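Local atomic coordinates of phosphoenolpyruvate-protein phosphotransferase (Acinetobacter sp., PDB entry 3CI6), a protein that probably transfers the phosphoryl group of phosphoenolpyruvate to a histidine of a carrier protein in sugar transport, the piece here being its GAF domain. Residues R14-I19 against I31-Q35; V42-Y48 against L59-L65; V92-N96 against P139-S143; L81-V85 against F117-P121; V36-M40 against A146-L150. Where two conformers were deposited one is given. Numbering follows the deposited sequence.

Contact 1 (R14-I19 against I31-Q35); sequences RIVQEI and IMVNQ
This is an antiparallel helix-helix contact between helix 7-20 and helix 25-40, consecutive in the chain, on the helical side of the GAF domain. Both segments are regular alpha helix, and their axes approach to 10.1 Å with N-to-C directions 157° apart. The register is set by Ile19 opposite Ile31 (CA-CA 6.4 Å) and Ile15 opposite Gln35 (CA-CA 6.7 Å), one helical turn apart on each side. Ile15, Ile19 and Ile31 all take the mt rotamer. Ile19 CG1 lies 3.8 Å from Ile31 CG2, and Ile19 CD1 reaches Met32 CB (selenomethionine) at 3.8 Å, while Ile15 CG1 rests on the aliphatic part of Gln35, 3.7 Å from its CB. Towards solvent, Glu18, extended with chi1 and chi2 both t, accepts a hydrogen bond at OE1 from Gln35 NE2 (2.9 Å); the same carboxylate oxygen OE1 sits 3.7 Å from Ile31 CG2. Ile15 and Ile19 also meet helix 144-167, Ile15 on Phe149 and Leu153, Ile19 on Gln156, and Val16 packs on Ala155 of the second subunit. Two consecutive helices folded back on each other in this way form an antiparallel helical hairpin, here part of the helical layer that backs the GAF-domain sheet.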
# COMPACT_ATOMS: atom_id res chain seq x y z
N ARG B 14 -5.95 7.25 -7.40
CA ARG B 14 -7.34 6.92 -7.68
C ARG B 14 -7.62 5.45 -7.38
O ARG B 14 -8.64 5.12 -6.76
CB ARG B 14 -7.67 7.22 -9.13
CG ARG B 14 -9.07 6.96 -9.48
CD ARG B 14 -9.52 7.72 -10.72
NE ARG B 14 -8.61 7.63 -11.85
CZ ARG B 14 -8.36 6.52 -12.55
NH1 ARG B 14 -7.50 6.59 -13.57
NH2 ARG B 14 -8.93 5.34 -12.24
N ILE B 15 -6.73 4.58 -7.83
CA ILE B 15 -6.90 3.15 -7.60
C ILE B 15 -6.74 2.82 -6.13
O ILE B 15 -7.55 2.08 -5.55
CB ILE B 15 -5.91 2.33 -8.44
CG1 ILE B 15 -6.09 2.61 -9.91
CG2 ILE B 15 -6.10 0.84 -8.16
CD1 ILE B 15 -4.96 2.15 -10.85
N VAL B 16 -5.73 3.42 -5.49
CA VAL B 16 -5.51 3.17 -4.07
C VAL B 16 -6.76 3.55 -3.23
O VAL B 16 -7.19 2.83 -2.32
CB VAL B 16 -4.25 3.90 -3.59
CG1 VAL B 16 -4.24 4.02 -2.09
CG2 VAL B 16 -3.02 3.23 -4.11
N GLN B 17 -7.40 4.66 -3.59
CA GLN B 17 -8.58 5.12 -2.87
C GLN B 17 -9.76 4.20 -3.09
O GLN B 17 -10.46 3.87 -2.15
CB GLN B 17 -8.88 6.59 -3.17
CG GLN B 17 -7.75 7.45 -2.58
CD GLN B 17 -8.10 8.86 -2.26
OE1 GLN B 17 -7.99 9.74 -3.12
NE2 GLN B 17 -8.48 9.10 -0.98
N GLU B 18 -9.92 3.71 -4.31
CA GLU B 18 -11.01 2.77 -4.58
C GLU B 18 -10.77 1.46 -3.84
O GLU B 18 -11.72 0.90 -3.25
CB GLU B 18 -11.17 2.55 -6.08
CG GLU B 18 -12.48 1.87 -6.45
CD GLU B 18 -12.63 1.56 -7.93
OE1 GLU B 18 -11.74 1.87 -8.75
OE2 GLU B 18 -13.68 0.96 -8.26
N ILE B 19 -9.54 0.96 -3.82
CA ILE B 19 -9.25 -0.26 -3.03
C ILE B 19 -9.47 -0.00 -1.53
O ILE B 19 -10.03 -0.83 -0.79
CB ILE B 19 -7.83 -0.76 -3.29
CG1 ILE B 19 -7.66 -1.25 -4.72
CG2 ILE B 19 -7.47 -1.90 -2.32
CD1 ILE B 19 -6.22 -1.47 -5.15
N ILE B 31 -10.98 -4.97 -7.97
CA ILE B 31 -10.64 -3.59 -8.35
C ILE B 31 -9.21 -3.52 -8.79
O ILE B 31 -8.90 -2.92 -9.83
CB ILE B 31 -10.86 -2.63 -7.17
CG1 ILE B 31 -12.34 -2.45 -6.91
CG2 ILE B 31 -10.27 -1.28 -7.46
CD1 ILE B 31 -12.65 -1.97 -5.45
N MSE B 32 -8.31 -4.12 -8.03
CA MSE B 32 -6.90 -3.99 -8.39
C MSE B 32 -6.58 -4.61 -9.75
O MSE B 32 -5.92 -3.97 -10.57
CB MSE B 32 -5.98 -4.60 -7.35
CG MSE B 32 -4.53 -4.26 -7.62
SE MSE B 32 -3.46 -4.96 -6.23
CE MSE B 32 -3.95 -6.87 -6.47
N VAL B 33 -7.02 -5.83 -10.01
CA VAL B 33 -6.62 -6.46 -11.30
C VAL B 33 -7.20 -5.71 -12.49
O VAL B 33 -6.56 -5.55 -13.54
CB VAL B 33 -6.90 -7.98 -11.39
CG1 VAL B 33 -6.11 -8.70 -10.31
CG2 VAL B 33 -8.37 -8.29 -11.36
N ASN B 34 -8.44 -5.24 -12.38
CA ASN B 34 -9.08 -4.56 -13.50
C ASN B 34 -8.48 -3.18 -13.71
O ASN B 34 -8.23 -2.77 -14.84
CB ASN B 34 -10.57 -4.51 -13.27
CG ASN B 34 -11.22 -5.83 -13.61
OD1 ASN B 34 -11.41 -6.14 -14.80
ND2 ASN B 34 -11.48 -6.65 -12.60
N GLN B 35 -8.24 -2.46 -12.61
CA GLN B 35 -7.63 -1.15 -12.73
C GLN B 35 -6.18 -1.16 -13.18
O GLN B 35 -5.80 -0.31 -13.99
CB GLN B 35 -7.80 -0.32 -11.46
CG GLN B 35 -9.23 -0.06 -11.08
CD GLN B 35 -9.97 0.85 -12.00
OE1 GLN B 35 -9.50 1.18 -13.10
NE2 GLN B 35 -11.13 1.30 -11.56

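Contact 2 (V42-Y48 against L59-L65); sequences VDVCSIY and LMASKGL
Backbone hydrogen bonds join strands 44-48 and 59-63 with their directions 176° apart and their axes 4.6 Å from each other. Cys45 and Lys63 form a hydrogen-bonded pair (Cys45 N to Lys63 O 2.9 Å, Lys63 N to Cys45 O 2.8 Å); Ser46 and Ser62 follow as a non-hydrogen-bonded pair, CA-CA 4.1 Å. Next, Ile47 N donates to Ala61 O (3.0 Å) but Ile47 O accepts from Met60 N (2.9 Å). Met60 and Ala61 thus both face Ile47 in a classic beta bulge, with Met60 at phi/psi -111/-17°, and the register shifts so that Tyr48 pairs with Leu59. The two strands make a beta hairpin of the antiparallel GAF-domain sheet, where strand 44-51 is bordered on its other side by strand 127-136. Among polar side chains, Ser46 OG and Ser62 OG share a hydrogen bond of 2.8 Å, and Ser62 OG also accepts from Leu65 N (3.2 Å), an ST motif. Lys63 NZ donates to Val42 O (3.1 Å) and Asp43 O (3.0 Å). Gly64 has positive phi (113°), and a CB there would collide with Asp43 O. Apolar contacts line both faces: Ile47 CG2 meets Ala61 CB at 3.7 Å, beside Cys45, whereas on the face of Tyr48 and Ser46 a CH-pi contact sets Leu59 CD1 4.0 Å from the Tyr48 ring centroid, and Val44 CG1 lies 4.0 Å from Leu65 CG.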
# COMPACT_ATOMS: atom_id res chain seq x y z
N VAL B 42 -2.64 -3.86 -20.57
CA VAL B 42 -2.07 -5.20 -20.69
C VAL B 42 -3.17 -6.23 -20.88
O VAL B 42 -4.32 -6.00 -20.54
CB VAL B 42 -1.15 -5.54 -19.51
CG1 VAL B 42 0.09 -4.61 -19.52
CG2 VAL B 42 -1.89 -5.43 -18.19
N ASP B 43 -2.80 -7.35 -21.46
CA ASP B 43 -3.78 -8.39 -21.79
C ASP B 43 -4.35 -9.05 -20.55
O ASP B 43 -5.55 -9.33 -20.51
CB ASP B 43 -3.14 -9.47 -22.67
CG ASP B 43 -2.77 -8.96 -24.03
OD1 ASP B 43 -3.53 -8.13 -24.59
OD2 ASP B 43 -1.72 -9.42 -24.58
N VAL B 44 -3.49 -9.34 -19.58
CA VAL B 44 -3.89 -10.05 -18.39
C VAL B 44 -3.28 -9.49 -17.13
O VAL B 44 -2.08 -9.20 -17.11
CB VAL B 44 -3.50 -11.56 -18.48
CG1 VAL B 44 -3.80 -12.30 -17.17
CG2 VAL B 44 -4.15 -12.21 -19.69
N CYS B 45 -4.09 -9.32 -16.09
CA CYS B 45 -3.57 -9.08 -14.75
C CYS B 45 -4.32 -9.98 -13.79
O CYS B 45 -5.54 -9.96 -13.76
CB CYS B 45 -3.77 -7.64 -14.37
SG CYS B 45 -3.15 -7.28 -12.67
N SER B 46 -3.58 -10.77 -13.04
CA SER B 46 -4.16 -11.72 -12.11
C SER B 46 -3.47 -11.65 -10.78
O SER B 46 -2.30 -11.28 -10.69
CB SER B 46 -3.99 -13.14 -12.63
OG SER B 46 -4.45 -13.32 -13.94
N ILE B 47 -4.17 -12.10 -9.74
CA ILE B 47 -3.57 -12.18 -8.42
C ILE B 47 -3.80 -13.55 -7.84
O ILE B 47 -4.91 -14.11 -7.90
CB ILE B 47 -4.06 -11.07 -7.48
CG1 ILE B 47 -3.31 -11.10 -6.15
CG2 ILE B 47 -5.56 -11.15 -7.30
CD1 ILE B 47 -1.88 -10.96 -6.28
N TYR B 48 -2.70 -14.14 -7.39
CA TYR B 48 -2.70 -15.45 -6.75
C TYR B 48 -2.38 -15.22 -5.29
O TYR B 48 -1.35 -14.61 -4.94
CB TYR B 48 -1.61 -16.36 -7.40
CG TYR B 48 -1.85 -16.68 -8.83
CD1 TYR B 48 -1.42 -15.80 -9.80
CD2 TYR B 48 -2.50 -17.86 -9.24
CE1 TYR B 48 -1.64 -16.04 -11.14
CE2 TYR B 48 -2.71 -18.07 -10.59
CZ TYR B 48 -2.27 -17.16 -11.51
OH TYR B 48 -2.47 -17.33 -12.90
N LEU B 59 -5.64 -18.77 -7.57
CA LEU B 59 -6.04 -17.63 -8.38
C LEU B 59 -7.29 -17.02 -7.77
O LEU B 59 -8.30 -17.72 -7.61
CB LEU B 59 -6.34 -18.10 -9.80
CG LEU B 59 -6.83 -17.03 -10.75
CD1 LEU B 59 -5.84 -15.90 -10.99
CD2 LEU B 59 -7.20 -17.71 -12.08
N MSE B 60 -7.21 -15.77 -7.34
CA MSE B 60 -8.34 -15.10 -6.67
C MSE B 60 -9.04 -13.98 -7.41
O MSE B 60 -10.19 -13.61 -7.06
CB MSE B 60 -7.89 -14.57 -5.30
CG MSE B 60 -7.35 -15.61 -4.40
SE MSE B 60 -8.77 -16.56 -3.59
CE MSE B 60 -9.51 -15.15 -2.41
N ALA B 61 -8.38 -13.47 -8.44
CA ALA B 61 -8.99 -12.46 -9.30
C ALA B 61 -8.20 -12.35 -10.58
O ALA B 61 -6.98 -12.58 -10.57
CB ALA B 61 -9.05 -11.13 -8.59
N SER B 62 -8.86 -11.99 -11.66
CA SER B 62 -8.18 -11.79 -12.93
C SER B 62 -8.96 -10.93 -13.88
O SER B 62 -10.19 -11.05 -13.99
CB SER B 62 -7.91 -13.11 -13.64
OG SER B 62 -7.13 -12.92 -14.82
N LYS B 63 -8.23 -10.05 -14.57
CA LYS B 63 -8.73 -9.44 -15.81
C LYS B 63 -8.00 -10.15 -16.94
O LYS B 63 -6.78 -10.09 -16.98
CB LYS B 63 -8.50 -7.92 -15.84
CG LYS B 63 -8.97 -7.22 -17.12
CD LYS B 63 -8.09 -7.54 -18.34
CE LYS B 63 -8.16 -6.47 -19.45
NZ LYS B 63 -7.33 -6.87 -20.65
N GLY B 64 -8.73 -10.85 -17.81
CA GLY B 64 -8.16 -11.44 -18.99
C GLY B 64 -8.14 -12.95 -19.03
O GLY B 64 -8.26 -13.52 -20.10
N LEU B 65 -8.00 -13.59 -17.85
CA LEU B 65 -8.19 -15.04 -17.79
C LEU B 65 -9.67 -15.35 -17.82
O LEU B 65 -10.51 -14.47 -17.61
CB LEU B 65 -7.53 -15.67 -16.57
CG LEU B 65 -6.01 -15.53 -16.54
CD1 LEU B 65 -5.48 -16.31 -15.30
CD2 LEU B 65 -5.32 -15.94 -17.83

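Contact 3 (V92-N96 against P139-S143); sequences VNLEN and PQDFS
Glu95, Pro139 and Asn93 bury the most surface where strand 92-94 and the residues after it meet the loop leading into helix 144-167. The touching parts run 155° apart, with Glu95 nearest Asp141 (CA-CA 4.9 Å) and Asn96 nearest Pro139 (4.7 Å). Glu95, just past the strand at phi/psi -63/-46°, accepts at its O from Gln140 N (3.1 Å), while its CA makes a CA-H...O contact with Gln140 O (3.2 Å). Its extended side chain brings OE1 to 4.3 Å from Asp141 OD2, two like charges. Pro139 CA lies 3.1 Å from Glu95 O, the carbonyl that accepts from Gln140 N. Asn93, chi1 t, donates from ND2 to Phe142 O (3.0 Å) and to Glu147 of helix 144-167. A water bridges the remaining gap, bonded to Asn93 OD1 (2.5 Å), Gln140 O (2.8 Å) and Phe142 N (2.8 Å). With mostly backbone groups, one asparagine amide and a water engaged, the chemistry implies a polar, partly hydrated surface junction rather than an apolar seal.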
# COMPACT_ATOMS: atom_id res chain seq x y z
N VAL B 92 10.03 -10.46 -10.89
CA VAL B 92 10.54 -11.16 -12.06
C VAL B 92 9.86 -10.52 -13.27
O VAL B 92 8.69 -10.73 -13.54
CB VAL B 92 10.26 -12.65 -12.02
CG1 VAL B 92 10.73 -13.30 -13.30
CG2 VAL B 92 10.94 -13.30 -10.83
N ASN B 93 10.63 -9.70 -13.99
CA ASN B 93 10.13 -8.91 -15.11
C ASN B 93 10.83 -9.43 -16.35
O ASN B 93 12.00 -9.08 -16.60
CB ASN B 93 10.39 -7.44 -14.87
CG ASN B 93 9.87 -6.56 -15.99
OD1 ASN B 93 9.30 -7.06 -16.98
ND2 ASN B 93 10.09 -5.23 -15.86
N LEU B 94 10.14 -10.30 -17.08
CA LEU B 94 10.66 -10.97 -18.26
C LEU B 94 10.02 -10.39 -19.50
O LEU B 94 8.83 -10.59 -19.77
CB LEU B 94 10.36 -12.46 -18.22
CG LEU B 94 11.21 -13.28 -17.29
CD1 LEU B 94 10.69 -14.72 -17.37
CD2 LEU B 94 12.67 -13.18 -17.67
N GLU B 95 10.83 -9.70 -20.27
CA GLU B 95 10.38 -9.13 -21.51
C GLU B 95 9.96 -10.24 -22.45
O GLU B 95 8.93 -10.15 -23.10
CB GLU B 95 11.50 -8.32 -22.17
CG GLU B 95 11.15 -7.73 -23.52
CD GLU B 95 12.27 -6.96 -24.16
OE1 GLU B 95 13.39 -6.89 -23.58
OE2 GLU B 95 12.03 -6.44 -25.28
N ASN B 96 10.79 -11.28 -22.53
CA ASN B 96 10.51 -12.39 -23.41
C ASN B 96 10.53 -13.67 -22.60
O ASN B 96 11.59 -14.27 -22.37
CB ASN B 96 11.53 -12.42 -24.53
CG ASN B 96 11.18 -13.44 -25.60
OD1 ASN B 96 10.27 -14.24 -25.41
ND2 ASN B 96 11.89 -13.42 -26.71
N PRO B 139 6.07 -10.43 -26.48
CA PRO B 139 7.10 -9.91 -25.58
C PRO B 139 6.89 -8.39 -25.40
O PRO B 139 6.53 -7.70 -26.35
CB PRO B 139 8.41 -10.22 -26.34
CG PRO B 139 8.08 -11.28 -27.29
CD PRO B 139 6.66 -11.01 -27.71
N GLN B 140 7.10 -7.90 -24.18
CA GLN B 140 6.90 -6.48 -23.83
C GLN B 140 7.97 -6.08 -22.81
O GLN B 140 8.16 -6.78 -21.82
CB GLN B 140 5.53 -6.23 -23.16
CG GLN B 140 4.32 -6.63 -23.93
CD GLN B 140 4.00 -5.66 -25.01
OE1 GLN B 140 3.18 -4.76 -24.82
NE2 GLN B 140 4.69 -5.76 -26.13
N ASP B 141 8.56 -4.92 -23.00
CA ASP B 141 9.56 -4.36 -22.10
C ASP B 141 8.83 -3.36 -21.23
O ASP B 141 8.40 -2.29 -21.71
CB ASP B 141 10.69 -3.68 -22.90
CG ASP B 141 11.78 -3.11 -22.01
OD1 ASP B 141 11.59 -3.00 -20.79
OD2 ASP B 141 12.85 -2.75 -22.56
N PHE B 142 8.65 -3.73 -19.97
CA PHE B 142 8.01 -2.86 -18.98
C PHE B 142 9.03 -2.15 -18.13
O PHE B 142 9.96 -2.78 -17.61
CB PHE B 142 7.03 -3.63 -18.13
CG PHE B 142 5.80 -4.01 -18.88
CD1 PHE B 142 4.98 -3.05 -19.42
CD2 PHE B 142 5.53 -5.31 -19.12
CE1 PHE B 142 3.90 -3.40 -20.17
CE2 PHE B 142 4.42 -5.69 -19.86
CZ PHE B 142 3.61 -4.73 -20.39
N SER B 143 8.84 -0.84 -17.95
CA SER B 143 9.81 0.01 -17.31
C SER B 143 9.71 -0.01 -15.80
O SER B 143 8.81 -0.60 -15.19
CB SER B 143 9.58 1.46 -17.76
OG SER B 143 8.57 2.09 -17.01
O HOH W 1 9.55 -6.37 -19.39

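Contact 4 (L81-V85 against F117-P121); sequences LVGLV and FLGVP
Leu81 lays its CB over one face of the Phe117 ring, 4.0 Å from the centroid and 22° off the normal, a CH-pi contact whose closest atom pair is Leu81 CB to Phe117 CZ at 3.7 Å. The pair belongs to helix-on-sheet packing of the GAF fold, in which the short helix 80-88 covers strand 116-124 on the face from which Phe117 projects. The axes approach to 8.3 Å and cross at -35°. Phe117, extended in backbone with chi1 t and chi2 -90°, stands up towards the helix; Val85 CG2 meets the edge of its ring at CE1 (4.1 Å), and Val82 CG2 comes to 4.4 Å from Phe117 CE2. Leu118 and Val120 direct their CA-CB bonds away from the helix, and their side chains pack on Leu150 of helix 144-167, so the strand is covered by helices on both faces. Val85, one helical turn after Leu81 and with chi1 t, has the largest covered area here. Close approach is possible because Gly119 has no side chain: a CB at that position would lie 2.8 Å from Val85 CG2, which instead sits 4.0 Å from Gly119 CA, while Val85 CG1 reaches Pro121 CD at 3.8 Å.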
# COMPACT_ATOMS: atom_id res chain seq x y z
N LEU B 81 7.12 -19.93 -12.59
CA LEU B 81 7.50 -18.53 -12.36
C LEU B 81 6.78 -17.88 -11.19
O LEU B 81 7.39 -17.07 -10.47
CB LEU B 81 7.34 -17.69 -13.63
CG LEU B 81 8.26 -18.04 -14.79
CD1 LEU B 81 7.75 -17.41 -16.09
CD2 LEU B 81 9.71 -17.62 -14.39
N VAL B 82 5.49 -18.20 -10.97
CA VAL B 82 4.80 -17.64 -9.82
C VAL B 82 5.45 -18.12 -8.52
O VAL B 82 5.72 -17.34 -7.58
CB VAL B 82 3.27 -17.98 -9.85
CG1 VAL B 82 2.60 -17.65 -8.53
CG2 VAL B 82 2.58 -17.32 -11.07
N GLY B 83 5.74 -19.43 -8.46
CA GLY B 83 6.45 -19.95 -7.29
C GLY B 83 7.79 -19.27 -7.09
O GLY B 83 8.19 -19.01 -5.94
N LEU B 84 8.49 -18.97 -8.18
CA LEU B 84 9.81 -18.39 -8.07
C LEU B 84 9.75 -16.97 -7.51
O LEU B 84 10.59 -16.60 -6.69
CB LEU B 84 10.52 -18.38 -9.42
CG LEU B 84 11.98 -17.96 -9.44
CD1 LEU B 84 12.86 -18.95 -8.70
CD2 LEU B 84 12.49 -17.80 -10.87
N VAL B 85 8.75 -16.21 -7.94
CA VAL B 85 8.55 -14.86 -7.42
C VAL B 85 8.36 -14.94 -5.91
O VAL B 85 8.93 -14.17 -5.14
CB VAL B 85 7.34 -14.16 -8.05
CG1 VAL B 85 7.02 -12.86 -7.35
CG2 VAL B 85 7.57 -13.89 -9.57
N PHE B 117 6.00 -11.76 -19.04
CA PHE B 117 5.60 -12.09 -17.68
C PHE B 117 6.21 -11.05 -16.75
O PHE B 117 7.41 -10.84 -16.76
CB PHE B 117 6.16 -13.46 -17.28
CG PHE B 117 5.87 -13.86 -15.86
CD1 PHE B 117 6.75 -13.52 -14.86
CD2 PHE B 117 4.73 -14.56 -15.51
CE1 PHE B 117 6.53 -13.89 -13.57
CE2 PHE B 117 4.49 -14.94 -14.19
CZ PHE B 117 5.37 -14.58 -13.22
N LEU B 118 5.37 -10.45 -15.93
CA LEU B 118 5.81 -9.52 -14.90
C LEU B 118 5.15 -9.93 -13.60
O LEU B 118 3.94 -9.79 -13.43
CB LEU B 118 5.44 -8.09 -15.29
CG LEU B 118 5.56 -6.99 -14.25
CD1 LEU B 118 6.91 -6.97 -13.56
CD2 LEU B 118 5.28 -5.61 -14.91
N GLY B 119 5.94 -10.53 -12.72
CA GLY B 119 5.41 -11.06 -11.43
C GLY B 119 5.98 -10.24 -10.29
O GLY B 119 7.20 -9.94 -10.28
N VAL B 120 5.11 -9.87 -9.34
CA VAL B 120 5.46 -8.97 -8.27
C VAL B 120 5.00 -9.62 -6.96
O VAL B 120 3.85 -10.04 -6.84
CB VAL B 120 4.77 -7.60 -8.45
CG1 VAL B 120 5.22 -6.68 -7.34
CG2 VAL B 120 5.10 -7.02 -9.81
N PRO B 121 5.91 -9.75 -6.00
CA PRO B 121 5.48 -10.40 -4.75
C PRO B 121 4.66 -9.46 -3.89
O PRO B 121 4.94 -8.26 -3.82
CB PRO B 121 6.79 -10.69 -4.07
CG PRO B 121 7.70 -9.64 -4.57
CD PRO B 121 7.32 -9.35 -5.96

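Contact 5 (V36-M40 against A146-L150); sequences VADAM and AESFL
Phe149 of helix 144-167 and Met40 of helix 25-40 are the two large bumps, pointing in opposite senses across the gap; Phe149 enters a hollow lined by Val36, Ala39 and Met40. Both segments are alpha helical and run nearly antiparallel, 157° apart, with axes no closer than 12.0 Å; the nearest CA pairs, Met40 with Ala146 (7.7 Å) and Val36 with Leu150 (7.9 Å), leave a wide gap for side chains to fill. Phe149, chi1 t and chi2 73°, places CZ 3.8 Å from Ala39 CB, where the small methyl leaves room for the ring, and CE2 4.1 Å from Val36 CG2 and 4.2 Å from Met40 CG. Met40, a selenomethionine in the mtp rotamer, has its SE 4.0 Å from Leu150 CD2 and its CE 3.7 Å from Ala146 CB, so the long side chain extends into the space above the small alanine. Leu150 (mt) then meets Val36, CD2 to CG1 at 3.6 Å. The interface is wholly apolar. Phe149 also touches Leu12 and Ile15 of helix 7-20, and Leu150 rests on Leu118, Val120, Leu132 and Val134 of strands 116-124 and 127-136, placing the contact between the sheet and the outer helix.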
# COMPACT_ATOMS: atom_id res chain seq x y z
N VAL B 36 -5.42 -2.15 -12.74
CA VAL B 36 -4.04 -2.34 -13.24
C VAL B 36 -4.10 -2.62 -14.75
O VAL B 36 -3.37 -2.00 -15.54
CB VAL B 36 -3.29 -3.44 -12.51
CG1 VAL B 36 -2.00 -3.83 -13.29
CG2 VAL B 36 -2.93 -2.95 -11.07
N ALA B 37 -4.98 -3.50 -15.19
CA ALA B 37 -5.03 -3.84 -16.62
C ALA B 37 -5.35 -2.62 -17.47
O ALA B 37 -4.78 -2.43 -18.57
CB ALA B 37 -6.05 -4.92 -16.86
N ASP B 38 -6.26 -1.78 -16.97
CA ASP B 38 -6.64 -0.57 -17.71
C ASP B 38 -5.52 0.48 -17.68
O ASP B 38 -5.24 1.13 -18.69
CB ASP B 38 -7.92 0.02 -17.12
CG ASP B 38 -8.49 1.17 -17.95
OD1 ASP B 38 -8.59 1.06 -19.18
OD2 ASP B 38 -8.83 2.20 -17.33
N ALA B 39 -4.86 0.64 -16.55
CA ALA B 39 -3.83 1.68 -16.42
C ALA B 39 -2.60 1.37 -17.24
O ALA B 39 -1.93 2.29 -17.72
CB ALA B 39 -3.45 1.84 -14.95
N MSE B 40 -2.28 0.09 -17.37
CA MSE B 40 -1.13 -0.35 -18.14
C MSE B 40 -1.46 -0.77 -19.59
O MSE B 40 -0.56 -0.88 -20.41
CB MSE B 40 -0.48 -1.58 -17.48
CG MSE B 40 -0.03 -1.38 -16.08
SE MSE B 40 1.00 -2.87 -15.34
CE MSE B 40 2.50 -2.81 -16.59
N ALA B 146 6.33 1.08 -14.24
CA ALA B 146 5.37 0.03 -14.08
C ALA B 146 5.72 -0.80 -12.87
O ALA B 146 4.82 -1.12 -12.07
CB ALA B 146 5.33 -0.84 -15.33
N GLU B 147 6.99 -1.13 -12.68
CA GLU B 147 7.36 -1.91 -11.49
C GLU B 147 7.00 -1.15 -10.20
O GLU B 147 6.41 -1.72 -9.27
CB GLU B 147 8.85 -2.25 -11.50
CG GLU B 147 9.25 -3.20 -12.60
CD GLU B 147 10.69 -3.65 -12.52
OE1 GLU B 147 11.43 -3.28 -11.58
OE2 GLU B 147 11.11 -4.47 -13.39
N SER B 148 7.33 0.13 -10.16
CA SER B 148 7.04 0.94 -8.97
C SER B 148 5.56 1.04 -8.68
O SER B 148 5.16 0.94 -7.53
CB SER B 148 7.65 2.32 -9.11
OG SER B 148 9.04 2.28 -9.12
N PHE B 149 4.75 1.24 -9.71
CA PHE B 149 3.30 1.27 -9.61
C PHE B 149 2.77 -0.01 -8.99
O PHE B 149 1.98 0.01 -8.05
CB PHE B 149 2.76 1.49 -11.05
CG PHE B 149 1.26 1.34 -11.24
CD1 PHE B 149 0.40 2.30 -10.76
CD2 PHE B 149 0.74 0.33 -12.04
CE1 PHE B 149 -0.98 2.24 -11.00
CE2 PHE B 149 -0.64 0.25 -12.29
CZ PHE B 149 -1.49 1.20 -11.75
N LEU B 150 3.21 -1.14 -9.55
CA LEU B 150 2.72 -2.43 -9.06
C LEU B 150 3.20 -2.72 -7.67
O LEU B 150 2.45 -3.29 -6.87
CB LEU B 150 3.12 -3.54 -10.02
CG LEU B 150 2.52 -3.46 -11.41
CD1 LEU B 150 3.07 -4.59 -12.29
CD2 LEU B 150 0.99 -3.46 -11.37

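How the contacts relate
Contacts 1 and 5 share helix 25-40 and touch through Ile15 CD1 and Phe149 CZ, 3.7 Å apart, so three helices pack together; both also reach the second subunit. Contact 5 meets the sheet at contact 2 (Cys45 SG to Val36 CG1, 3.7 Å) and contact 4 (Leu118 CD2 to Leu150 CD1, 3.6 Å), while helix 80-88 of contact 4 covers the other face. Contacts 3 and 4 join through strand pairing, Leu94 N to Phe117 O 2.8 Å, and Phe142 of contact 3 packs on Val42 of contact 2. The bound 1-ethoxy-2-(2-ethoxyethoxy)ethane (P4G) lies about 4 Å from the Met60 side chain in contact 2 but about 12 Å from that of Met32 in contact 1.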